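DyP (Bjerkandera adusta, PDB 3VXJ) binds heme b and, as a dye-decolorizing peroxidase, probably uses hydrogen peroxide to oxidise dyes and phenolic compounds. Local coordinates at residues N10-I15 with S434-T439; T39-Y44 with V67-S72; N231-A236 with E254-R259. All coordinates share one frame; numbering follows the deposited sequence.

Contact 1: N10-I15 with S434-T439; sequences NIQGDI and SALTAT
A chi1 of -157° swings CG of N10 to the far side from its own backbone N and carries the amide to S434, whose chi1 of 61° folds OG back over its backbone to meet it. The contact ties the start of the ferredoxin-like N-terminal half to helix 433-440, joining segments near the two ends of the chain. One asparagine amide grips S434 twice. Its OD1 accepts from the backbone N of S434 at 2.8 Å, with a C=O...N angle of 133° and the donor tilted somewhat from the carbonyl plane. Its ND2 donates to S434 OG at 2.9 Å, and that oxygen, which has S432 OG as a further, weak partner, lies close to the amide plane. Asparagine suits the place because acceptor and donor sit side by side in one flat group, and two bonds fix its rotation. In the first turn of a helix a backbone N-H lacks an intrahelical acceptor, which OD1 supplies here. A looser touch adds to this polar pair. Q12 and L436 reach toward each other, and the apolar L436 CD1 stands 4.1 Å from Q12 NE2, in an amide already bonded to L69 N through OE1 and to P431 O through NE2.

Contact 2: T39-Y44 with V67-S72; sequences TALKTY and VNLGFS
L41 and Y44, one turn apart on helix 34-48, rest on V67, L69 and F71 of strand 65-71. Strand 23-31, this helix and strand 65-71 make a beta-alpha-beta crossover of the ferredoxin-like N-terminal half, and the helix segment runs roughly antiparallel to the strand, at 149°, with the axes 12.2 Å apart. Alternation along the strand sends its odd-numbered side chains to the helix, while N68 points away.

Aliphatic and methyl-to-ring packing spans L69 and F71. Leucines suit it because each fork offers two methyls: L41 CD1 presses on L69 CD2 at 3.5 Å, tighter than usual for carbons, while L41 CD2 approaches F71 CZ at 4.4 Å, obliquely to the ring. L41 reaches this far because chi1 of -172° extends CG away from its backbone N. F71 also packs on L436 and I440 of helix 433-440, so three elements share the leucine-rich patch.

Tyrosine-to-valine packing takes the V67 end. Y44 reaches V67 with its ring edge, CE2 lying 4.0 Å from V67 CG1, and its OH sits 3.4 Å from the same methyl; F142 adds an edge-to-face partner. The length of tyrosine lets it span the gap to a short, branched valine.

Polar bonds do not join these two segments: T43 OG1 donates to T39 O at 3.1 Å inside the helix, and N68 turns to T50 and D14. With apolar surface between helix and strand, the fit of shapes probably does most to set their spacing.

Contact 3: N231-A236 with E254-R259; sequences NAYTLA and EFLGAR
L256 and T234 carry this contact, with Y233 and G257 adding smaller shares. They join two helices of the C-terminal half, whose sheet has the same ferredoxin-like strand order as the N-terminal one: helix 227-236, which follows strand 216-225, and helix 249-261, which comes shortly before the heme-binding R263. G257 lies about 10 Å from the heme and from the side chain of its axial ligand H308, so the packing probably belongs to a layer behind the heme pocket. The helix segments cross at 113° with axes 8.7 Å apart, and at their closest point the CA atoms of T234 and L256 are only 6.0 Å from each other.

L256 is the reaching residue. Its chi1 of 180° extends the branch straight out from the backbone N, and CD2 settles against the other backbone, 3.8 Å from T234 CA. The same methyl lies 4.4 Å from Y233 CE2, oblique to the tyrosine ring, so one leucine methyl bridges two successive residues of its neighbour. A branched, wholly apolar side chain fits a buried seat of this kind.

The small T234 and G257 probably let the helices approach, and T234's two branches do different jobs. The methyl CG2 points into the contact near G257, where a glycine exposes bare backbone: CG2 to G257 N is 4.2 Å. The hydroxyl turns back to its own helix. T234 OG1 donates to N231 O at 2.9 Å, sharing that carbonyl with the backbone N of L235.

Contacts 1 and 2 are neighbours, their centres 9 Å apart; helix 433-440 is a partner in contact 1 and packs beside contact 2. Besides the Q12 link to L69, they join through D14 N and N68 OD1, 2.8 Å apart and hydrogen-bonded. Contact 3 stands on the opposite side of the chain's centre, about 43 Å from contact 1 and 44 Å from contact 2, centre to centre, in the C-terminal half. Chemistry follows place. Partly exposed contact 1 relies on an asparagine-serine pair, whereas contacts 2 and 3, both buried, rely on leucine packing, between helix and sheet in one and between two helices in the other.

Contact 1: N10-I15 with S434-T439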
ATOM      1  N   ASN A  10     -22.339  -4.891   1.013  1.00 12.33           N
ATOM      2  CA  ASN A  10     -21.904  -5.994   0.163  1.00 11.74           C
ATOM      3  C   ASN A  10     -20.450  -5.889  -0.289  1.00 10.64           C
ATOM      4  O   ASN A  10     -19.955  -6.768  -0.992  1.00 10.38           O
ATOM      5  CB  ASN A  10     -22.810  -6.126  -1.064  1.00 12.11           C
ATOM      6  CG  ASN A  10     -22.771  -7.516  -1.653  1.00 11.59           C
ATOM      7  OD1 ASN A  10     -22.742  -8.501  -0.909  1.00 12.28           O
ATOM      8  ND2 ASN A  10     -22.748  -7.613  -2.988  1.00 12.03           N
ATOM      9  N   ILE A  11     -19.776  -4.816   0.112  1.00  9.98           N
ATOM     10  CA  ILE A  11     -18.390  -4.570  -0.292  1.00 10.07           C
ATOM     11  C   ILE A  11     -17.480  -4.851   0.895  1.00  9.33           C
ATOM     12  O   ILE A  11     -17.701  -4.345   1.992  1.00  9.82           O
ATOM     13  CB  ILE A  11     -18.206  -3.112  -0.784  1.00  9.72           C
ATOM     14  CG1 ILE A  11     -19.024  -2.903  -2.069  1.00 11.32           C
ATOM     15  CG2 ILE A  11     -16.715  -2.806  -1.026  1.00 11.11           C
ATOM     16  CD1 ILE A  11     -19.318  -1.455  -2.423  1.00 13.21           C
ATOM     17  N   GLN A  12     -16.469  -5.686   0.691  1.00  8.94           N
ATOM     18  CA  GLN A  12     -15.514  -5.959   1.757  1.00  8.97           C
ATOM     19  C   GLN A  12     -14.842  -4.662   2.226  1.00  8.55           C
ATOM     20  O   GLN A  12     -14.322  -3.882   1.421  1.00  8.86           O
ATOM     21  CB  GLN A  12     -14.511  -7.029   1.323  1.00  9.14           C
ATOM     22  CG  GLN A  12     -15.143  -8.406   1.095  1.00  9.07           C
ATOM     23  CD  GLN A  12     -14.125  -9.521   1.133  1.00  8.57           C
ATOM     24  OE1 GLN A  12     -13.469  -9.726   2.150  1.00  9.96           O
ATOM     25  NE2 GLN A  12     -13.969 -10.239   0.024  1.00  8.16           N
ATOM     26  N   GLY A  13     -14.886  -4.428   3.537  1.00  9.09           N
ATOM     27  CA  GLY A  13     -14.622  -3.102   4.076  1.00  9.59           C
ATOM     28  C   GLY A  13     -13.216  -2.560   3.887  1.00  9.28           C
ATOM     29  O   GLY A  13     -13.037  -1.350   3.780  1.00 10.22           O
ATOM     30  N   ASP A  14     -12.213  -3.436   3.858  1.00  9.33           N
ATOM     31  CA  ASP A  14     -10.837  -2.945   3.703  1.00  9.28           C
ATOM     32  C   ASP A  14     -10.593  -2.255   2.360  1.00  9.78           C
ATOM     33  O   ASP A  14      -9.718  -1.398   2.256  1.00  9.94           O
ATOM     34  CB  ASP A  14      -9.815  -4.060   3.927  1.00  8.99           C
ATOM     35  CG  ASP A  14      -8.431  -3.527   4.250  1.00  9.54           C
ATOM     36  OD1 ASP A  14      -8.329  -2.619   5.101  1.00  9.90           O
ATOM     37  OD2 ASP A  14      -7.449  -3.996   3.630  1.00  8.94           O
ATOM     38  N   ILE A  15     -11.390  -2.618   1.352  1.00  9.17           N
ATOM     39  CA  ILE A  15     -11.235  -2.061   0.011  1.00  9.92           C
ATOM     40  C   ILE A  15     -11.569  -0.565  -0.025  1.00 11.26           C
ATOM     41  O   ILE A  15     -10.820   0.232  -0.583  1.00 12.50           O
ATOM     42  CB  ILE A  15     -12.144  -2.776  -1.003  1.00  9.69           C
ATOM     43  CG1 ILE A  15     -11.807  -4.264  -1.082  1.00  9.40           C
ATOM     44  CG2 ILE A  15     -12.007  -2.129  -2.376  1.00  9.51           C
ATOM     45  CD1 ILE A  15     -12.878  -5.075  -1.800  1.00  9.56           C
ATOM     46  N   SER A 434     -21.720 -11.080  -1.226  1.00 10.85           N
ATOM     47  CA  SER A 434     -22.674 -12.000  -1.840  1.00 11.40           C
ATOM     48  C   SER A 434     -21.967 -12.983  -2.775  1.00 10.79           C
ATOM     49  O   SER A 434     -22.294 -14.165  -2.787  1.00 11.78           O
ATOM     50  CB  SER A 434     -23.799 -11.241  -2.561  1.00 11.59           C
ATOM     51  OG  SER A 434     -23.295 -10.425  -3.602  1.00 12.53           O
ATOM     52  N   ALA A 435     -20.971 -12.517  -3.532  1.00 10.22           N
ATOM     53  CA  ALA A 435     -20.259 -13.415  -4.443  1.00  9.73           C
ATOM     54  C   ALA A 435     -19.498 -14.513  -3.705  1.00  9.68           C
ATOM     55  O   ALA A 435     -19.353 -15.619  -4.219  1.00  9.76           O
ATOM     56  CB  ALA A 435     -19.336 -12.644  -5.364  1.00 10.10           C
ATOM     57  N   LEU A 436     -19.027 -14.213  -2.496  1.00  9.69           N
ATOM     58  CA  LEU A 436     -18.351 -15.226  -1.691  1.00 10.44           C
ATOM     59  C   LEU A 436     -19.198 -16.480  -1.507  1.00 10.97           C
ATOM     60  O   LEU A 436     -18.701 -17.599  -1.638  1.00 11.38           O
ATOM     61  CB  LEU A 436     -17.948 -14.664  -0.331  1.00 10.29           C
ATOM     62  CG  LEU A 436     -16.738 -13.727  -0.307  1.00 10.23           C
ATOM     63  CD1 LEU A 436     -16.574 -13.161   1.083  1.00 11.01           C
ATOM     64  CD2 LEU A 436     -15.459 -14.432  -0.743  1.00 10.93           C
ATOM     65  N   THR A 437     -20.479 -16.289  -1.209  1.00 11.59           N
ATOM     66  CA  THR A 437     -21.364 -17.424  -0.963  1.00 12.08           C
ATOM     67  C   THR A 437     -22.135 -17.894  -2.201  1.00 12.44           C
ATOM     68  O   THR A 437     -22.351 -19.098  -2.370  1.00 13.33           O
ATOM     69  CB  THR A 437     -22.321 -17.158   0.229  1.00 13.00           C
ATOM     70  OG1 THR A 437     -23.156 -16.026  -0.052  1.00 13.80           O
ATOM     71  CG2 THR A 437     -21.510 -16.897   1.496  1.00 14.07           C
ATOM     72  N   ALA A 438     -22.533 -16.956  -3.062  1.00 12.20           N
ATOM     73  CA  ALA A 438     -23.361 -17.278  -4.232  1.00 12.89           C
ATOM     74  C   ALA A 438     -22.550 -17.821  -5.406  1.00 12.91           C
ATOM     75  O   ALA A 438     -23.085 -18.541  -6.253  1.00 14.32           O
ATOM     76  CB  ALA A 438     -24.182 -16.066  -4.666  1.00 13.17           C
ATOM     77  N   THR A 439     -21.265 -17.486  -5.451  1.00 12.31           N
ATOM     78  CA  THR A 439     -20.403 -17.895  -6.564  1.00 12.40           C
ATOM     79  C   THR A 439     -19.235 -18.746  -6.090  1.00 12.16           C
ATOM     80  O   THR A 439     -19.121 -19.915  -6.478  1.00 12.94           O
ATOM     81  CB  THR A 439     -19.884 -16.683  -7.367  1.00 11.55           C
ATOM     82  OG1 THR A 439     -20.997 -15.910  -7.826  1.00 13.21           O
ATOM     83  CG2 THR A 439     -19.063 -17.139  -8.570  1.00 13.53           C
TER

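Contact 2: T39-Y44 with V67-S72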
ATOM      1  N   THR A  39     -18.495 -25.273   2.065  1.00 11.38           N
ATOM      2  CA  THR A  39     -19.482 -25.269   3.134  1.00 12.49           C
ATOM      3  C   THR A  39     -18.977 -24.488   4.351  1.00 12.64           C
ATOM      4  O   THR A  39     -19.740 -23.732   4.960  1.00 13.10           O
ATOM      5  CB  THR A  39     -19.987 -26.690   3.491  1.00 12.55           C
ATOM      6  OG1 THR A  39     -20.954 -26.602   4.550  1.00 13.60           O
ATOM      7  CG2 THR A  39     -18.842 -27.620   3.910  1.00 13.68           C
ATOM      8  N   ALA A  40     -17.697 -24.641   4.686  1.00 12.54           N
ATOM      9  CA  ALA A  40     -17.102 -23.815   5.747  1.00 13.12           C
ATOM     10  C   ALA A  40     -17.235 -22.319   5.419  1.00 12.74           C
ATOM     11  O   ALA A  40     -17.520 -21.512   6.301  1.00 13.02           O
ATOM     12  CB  ALA A  40     -15.647 -24.193   5.979  1.00 13.56           C
ATOM     13  N   LEU A  41     -17.026 -21.960   4.152  1.00 12.57           N
ATOM     14  CA  LEU A  41     -17.112 -20.564   3.724  1.00 12.97           C
ATOM     15  C   LEU A  41     -18.522 -20.001   3.891  1.00 13.22           C
ATOM     16  O   LEU A  41     -18.690 -18.872   4.353  1.00 13.03           O
ATOM     17  CB  LEU A  41     -16.640 -20.414   2.277  1.00 13.03           C
ATOM     18  CG  LEU A  41     -16.503 -18.975   1.772  1.00 13.67           C
ATOM     19  CD1 LEU A  41     -15.507 -18.200   2.626  1.00 14.40           C
ATOM     20  CD2 LEU A  41     -16.075 -18.950   0.324  1.00 15.31           C
ATOM     21  N   LYS A  42     -19.528 -20.792   3.524  1.00 13.31           N
ATOM     22  CA  LYS A  42     -20.920 -20.389   3.695  1.00 14.18           C
ATOM     23  C   LYS A  42     -21.285 -20.182   5.165  1.00 14.44           C
ATOM     24  O   LYS A  42     -22.106 -19.326   5.479  1.00 15.28           O
ATOM     25  CB  LYS A  42     -21.860 -21.387   3.017  1.00 14.83           C
ATOM     26  CG  LYS A  42     -21.864 -21.264   1.497  1.00 16.04           C
ATOM     27  CD  LYS A  42     -22.649 -22.385   0.827  1.00 19.08           C
ATOM     28  CE  LYS A  42     -23.041 -22.000  -0.592  1.00 21.68           C
ATOM     29  NZ  LYS A  42     -23.768 -23.088  -1.314  1.00 24.97           N
ATOM     30  N   THR A  43     -20.670 -20.961   6.054  1.00 13.80           N
ATOM     31  CA  THR A  43     -20.804 -20.771   7.498  1.00 15.15           C
ATOM     32  C   THR A  43     -20.104 -19.489   7.950  1.00 14.22           C
ATOM     33  O   THR A  43     -20.636 -18.710   8.746  1.00 15.33           O
ATOM     34  CB  THR A  43     -20.171 -21.953   8.269  1.00 15.34           C
ATOM     35  OG1 THR A  43     -20.786 -23.177   7.858  1.00 18.31           O
ATOM     36  CG2 THR A  43     -20.353 -21.785   9.764  1.00 17.65           C
ATOM     37  N   TYR A  44     -18.897 -19.292   7.440  1.00 13.32           N
ATOM     38  CA  TYR A  44     -18.012 -18.229   7.896  1.00 12.90           C
ATOM     39  C   TYR A  44     -18.460 -16.822   7.488  1.00 12.99           C
ATOM     40  O   TYR A  44     -18.439 -15.900   8.304  1.00 13.14           O
ATOM     41  CB  TYR A  44     -16.595 -18.512   7.389  1.00 12.44           C
ATOM     42  CG  TYR A  44     -15.536 -17.653   8.028  1.00 11.72           C
ATOM     43  CD1 TYR A  44     -15.076 -17.938   9.310  1.00 12.00           C
ATOM     44  CD2 TYR A  44     -14.990 -16.562   7.351  1.00 10.86           C
ATOM     45  CE1 TYR A  44     -14.106 -17.154   9.906  1.00 11.49           C
ATOM     46  CE2 TYR A  44     -14.025 -15.764   7.934  1.00 11.39           C
ATOM     47  CZ  TYR A  44     -13.584 -16.066   9.210  1.00 10.79           C
ATOM     48  OH  TYR A  44     -12.628 -15.283   9.802  1.00 11.98           O
ATOM     49  N   VAL A  67     -12.776  -9.065   9.430  1.00 10.14           N
ATOM     50  CA  VAL A  67     -12.158 -10.059   8.544  1.00  9.71           C
ATOM     51  C   VAL A  67     -12.559  -9.825   7.094  1.00  9.05           C
ATOM     52  O   VAL A  67     -13.729  -9.617   6.783  1.00  8.66           O
ATOM     53  CB  VAL A  67     -12.493 -11.523   8.948  1.00  9.31           C
ATOM     54  CG1 VAL A  67     -11.637 -12.508   8.128  1.00  9.89           C
ATOM     55  CG2 VAL A  67     -12.272 -11.736  10.448  1.00  9.61           C
ATOM     56  N   ASN A  68     -11.555  -9.813   6.217  1.00  8.42           N
ATOM     57  CA  ASN A  68     -11.762  -9.817   4.777  1.00  8.23           C
ATOM     58  C   ASN A  68     -11.034 -11.019   4.171  1.00  7.90           C
ATOM     59  O   ASN A  68     -10.188 -11.639   4.823  1.00  8.21           O
ATOM     60  CB  ASN A  68     -11.271  -8.510   4.145  1.00  8.72           C
ATOM     61  CG  ASN A  68     -12.259  -7.335   4.299  1.00  8.58           C
ATOM     62  OD1 ASN A  68     -11.995  -6.257   3.768  1.00  9.98           O
ATOM     63  ND2 ASN A  68     -13.375  -7.522   5.036  1.00  8.90           N
ATOM     64  N   LEU A  69     -11.369 -11.347   2.925  1.00  7.97           N
ATOM     65  CA  LEU A  69     -10.903 -12.577   2.304  1.00  8.15           C
ATOM     66  C   LEU A  69     -10.695 -12.393   0.808  1.00  8.04           C
ATOM     67  O   LEU A  69     -11.604 -11.971   0.084  1.00  8.33           O
ATOM     68  CB  LEU A  69     -11.900 -13.715   2.576  1.00  9.28           C
ATOM     69  CG  LEU A  69     -11.701 -15.079   1.899  1.00  8.75           C
ATOM     70  CD1 LEU A  69     -10.392 -15.745   2.321  1.00 10.11           C
ATOM     71  CD2 LEU A  69     -12.873 -15.977   2.236  1.00 10.37           C
ATOM     72  N   GLY A  70      -9.485 -12.709   0.356  1.00  7.73           N
ATOM     73  CA  GLY A  70      -9.151 -12.674  -1.063  1.00  7.77           C
ATOM     74  C   GLY A  70      -8.613 -14.001  -1.562  1.00  8.00           C
ATOM     75  O   GLY A  70      -8.103 -14.820  -0.790  1.00  8.46           O
ATOM     76  N   PHE A  71      -8.724 -14.202  -2.872  1.00  8.10           N
ATOM     77  CA  PHE A  71      -8.264 -15.421  -3.535  1.00  8.02           C
ATOM     78  C   PHE A  71      -7.272 -15.125  -4.637  1.00  7.79           C
ATOM     79  O   PHE A  71      -7.417 -14.151  -5.367  1.00  8.05           O
ATOM     80  CB  PHE A  71      -9.455 -16.177  -4.141  1.00  8.57           C
ATOM     81  CG  PHE A  71     -10.404 -16.705  -3.118  1.00  8.61           C
ATOM     82  CD1 PHE A  71     -10.175 -17.933  -2.510  1.00  9.09           C
ATOM     83  CD2 PHE A  71     -11.503 -15.951  -2.722  1.00  9.78           C
ATOM     84  CE1 PHE A  71     -11.039 -18.414  -1.531  1.00 10.88           C
ATOM     85  CE2 PHE A  71     -12.382 -16.428  -1.744  1.00 10.23           C
ATOM     86  CZ  PHE A  71     -12.143 -17.663  -1.156  1.00 11.23           C
ATOM     87  N   SER A  72      -6.272 -15.982  -4.765  1.00  7.59           N
ATOM     88  CA  SER A  72      -5.366 -15.937  -5.893  1.00  7.46           C
ATOM     89  C   SER A  72      -6.025 -16.662  -7.061  1.00  7.88           C
ATOM     90  O   SER A  72      -7.054 -17.304  -6.905  1.00  8.66           O
ATOM     91  CB  SER A  72      -4.068 -16.645  -5.529  1.00  7.32           C
ATOM     92  OG  SER A  72      -4.299 -18.045  -5.479  1.00  7.65           O
TER

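Contact 3: N231-A236 with E254-R259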
ATOM      1  N   ASN A 231      18.537   5.892   8.013  1.00 10.98           N
ATOM      2  CA  ASN A 231      18.914   6.976   8.910  1.00 12.24           C
ATOM      3  C   ASN A 231      20.367   7.396   8.679  1.00 12.33           C
ATOM      4  O   ASN A 231      20.665   8.585   8.521  1.00 12.21           O
ATOM      5  CB  ASN A 231      18.716   6.534  10.364  1.00 13.14           C
ATOM      6  CG  ASN A 231      18.975   7.648  11.359  1.00 14.85           C
ATOM      7  OD1 ASN A 231      18.225   8.622  11.418  1.00 18.49           O
ATOM      8  ND2 ASN A 231      20.028   7.497  12.160  1.00 17.35           N
ATOM      9  N   ALA A 232      21.273   6.423   8.635  1.00 11.90           N
ATOM     10  CA  ALA A 232      22.690   6.703   8.410  1.00 11.90           C
ATOM     11  C   ALA A 232      22.929   7.371   7.062  1.00 11.68           C
ATOM     12  O   ALA A 232      23.750   8.288   6.968  1.00 11.96           O
ATOM     13  CB  ALA A 232      23.511   5.425   8.540  1.00 12.10           C
ATOM     14  N   TYR A 233      22.208   6.927   6.030  1.00 11.25           N
ATOM     15  CA  TYR A 233      22.317   7.533   4.708  1.00 11.42           C
ATOM     16  C   TYR A 233      21.913   9.007   4.732  1.00 11.46           C
ATOM     17  O   TYR A 233      22.582   9.841   4.125  1.00 11.33           O
ATOM     18  CB  TYR A 233      21.478   6.781   3.666  1.00 11.30           C
ATOM     19  CG  TYR A 233      21.616   7.382   2.285  1.00 12.39           C
ATOM     20  CD1 TYR A 233      22.694   7.056   1.465  1.00 13.76           C
ATOM     21  CD2 TYR A 233      20.683   8.303   1.809  1.00 13.01           C
ATOM     22  CE1 TYR A 233      22.831   7.626   0.196  1.00 14.03           C
ATOM     23  CE2 TYR A 233      20.816   8.876   0.550  1.00 14.13           C
ATOM     24  CZ  TYR A 233      21.886   8.536  -0.252  1.00 14.40           C
ATOM     25  OH  TYR A 233      22.006   9.110  -1.497  1.00 16.02           O
ATOM     26  N   THR A 234      20.822   9.332   5.423  1.00 10.95           N
ATOM     27  CA  THR A 234      20.372  10.726   5.472  1.00 10.97           C
ATOM     28  C   THR A 234      21.330  11.602   6.277  1.00 10.88           C
ATOM     29  O   THR A 234      21.513  12.770   5.953  1.00 11.00           O
ATOM     30  CB  THR A 234      18.923  10.897   5.996  1.00 10.84           C
ATOM     31  OG1 THR A 234      18.859  10.517   7.370  1.00 11.63           O
ATOM     32  CG2 THR A 234      17.907  10.079   5.174  1.00 11.77           C
ATOM     33  N   LEU A 235      21.941  11.043   7.318  1.00 11.64           N
ATOM     34  CA  LEU A 235      22.960  11.772   8.065  1.00 12.26           C
ATOM     35  C   LEU A 235      24.218  12.008   7.225  1.00 12.58           C
ATOM     36  O   LEU A 235      24.757  13.117   7.218  1.00 12.84           O
ATOM     37  CB  LEU A 235      23.287  11.050   9.375  1.00 12.45           C
ATOM     38  CG  LEU A 235      22.184  11.157  10.436  1.00 13.24           C
ATOM     39  CD1 LEU A 235      22.361  10.075  11.480  1.00 16.32           C
ATOM     40  CD2 LEU A 235      22.209  12.542  11.082  1.00 14.80           C
ATOM     41  N   ALA A 236      24.669  10.980   6.502  1.00 12.90           N
ATOM     42  CA  ALA A 236      25.868  11.085   5.661  1.00 13.71           C
ATOM     43  C   ALA A 236      25.694  12.049   4.490  1.00 13.86           C
ATOM     44  O   ALA A 236      26.667  12.632   4.002  1.00 14.84           O
ATOM     45  CB  ALA A 236      26.279   9.710   5.154  1.00 13.96           C
ATOM     46  N   GLU A 254      16.976  15.202   8.358  1.00  9.43           N
ATOM     47  CA  GLU A 254      15.514  15.178   8.383  1.00  9.26           C
ATOM     48  C   GLU A 254      14.973  15.746   7.080  1.00  8.61           C
ATOM     49  O   GLU A 254      14.048  15.184   6.487  1.00  8.08           O
ATOM     50  CB  GLU A 254      14.958  15.982   9.561  1.00  9.78           C
ATOM     51  CG  GLU A 254      15.307  15.442  10.956  1.00 12.69           C
ATOM     52  CD  GLU A 254      14.794  14.027  11.287  1.00 15.28           C
ATOM     53  OE1 GLU A 254      14.034  13.391  10.510  1.00 14.93           O
ATOM     54  OE2 GLU A 254      15.182  13.541  12.375  1.00 18.22           O
ATOM     55  N   PHE A 255      15.561  16.848   6.619  1.00  8.40           N
ATOM     56  CA  PHE A 255      15.139  17.464   5.363  1.00  8.11           C
ATOM     57  C   PHE A 255      15.361  16.524   4.182  1.00  7.72           C
ATOM     58  O   PHE A 255      14.467  16.367   3.348  1.00  7.45           O
ATOM     59  CB  PHE A 255      15.872  18.792   5.163  1.00  8.25           C
ATOM     60  CG  PHE A 255      15.412  19.591   3.965  1.00  8.38           C
ATOM     61  CD1 PHE A 255      14.061  19.876   3.744  1.00  9.16           C
ATOM     62  CD2 PHE A 255      16.350  20.098   3.077  1.00  8.80           C
ATOM     63  CE1 PHE A 255      13.666  20.639   2.642  1.00  8.15           C
ATOM     64  CE2 PHE A 255      15.957  20.867   1.980  1.00 10.01           C
ATOM     65  CZ  PHE A 255      14.615  21.137   1.763  1.00  9.52           C
ATOM     66  N   LEU A 256      16.519  15.864   4.124  1.00  7.86           N
ATOM     67  CA  LEU A 256      16.755  14.899   3.051  1.00  7.96           C
ATOM     68  C   LEU A 256      15.688  13.788   3.043  1.00  7.50           C
ATOM     69  O   LEU A 256      15.175  13.433   1.970  1.00  7.19           O
ATOM     70  CB  LEU A 256      18.178  14.323   3.121  1.00  8.51           C
ATOM     71  CG  LEU A 256      18.520  13.309   2.028  1.00  8.63           C
ATOM     72  CD1 LEU A 256      18.406  13.903   0.635  1.00 11.66           C
ATOM     73  CD2 LEU A 256      19.919  12.786   2.252  1.00 11.61           C
ATOM     74  N   GLY A 257      15.339  13.264   4.214  1.00  7.92           N
ATOM     75  CA  GLY A 257      14.271  12.267   4.303  1.00  7.88           C
ATOM     76  C   GLY A 257      12.965  12.794   3.735  1.00  7.50           C
ATOM     77  O   GLY A 257      12.295  12.107   2.945  1.00  7.35           O
ATOM     78  N   ALA A 258      12.614  14.024   4.111  1.00  7.35           N
ATOM     79  CA  ALA A 258      11.393  14.645   3.590  1.00  7.53           C
ATOM     80  C   ALA A 258      11.429  14.855   2.079  1.00  7.14           C
ATOM     81  O   ALA A 258      10.405  14.722   1.408  1.00  7.43           O
ATOM     82  CB  ALA A 258      11.094  15.966   4.326  1.00  7.49           C
ATOM     83  N   ARG A 259      12.601  15.180   1.547  1.00  7.42           N
ATOM     84  CA  ARG A 259      12.784  15.360   0.109  1.00  7.61           C
ATOM     85  C   ARG A 259      12.621  14.037  -0.644  1.00  7.73           C
ATOM     86  O   ARG A 259      12.108  14.008  -1.773  1.00  7.60           O
ATOM     87  CB  ARG A 259      14.162  15.973  -0.169  1.00  8.01           C
ATOM     88  CG  ARG A 259      14.338  17.391   0.369  1.00  7.99           C
ATOM     89  CD  ARG A 259      13.593  18.401  -0.460  1.00  7.79           C
ATOM     90  NE  ARG A 259      14.274  18.635  -1.729  1.00  7.28           N
ATOM     91  CZ  ARG A 259      13.849  19.499  -2.646  1.00  7.77           C
ATOM     92  NH1 ARG A 259      12.753  20.211  -2.438  1.00  8.27           N
ATOM     93  NH2 ARG A 259      14.528  19.653  -3.767  1.00  7.61           N
TER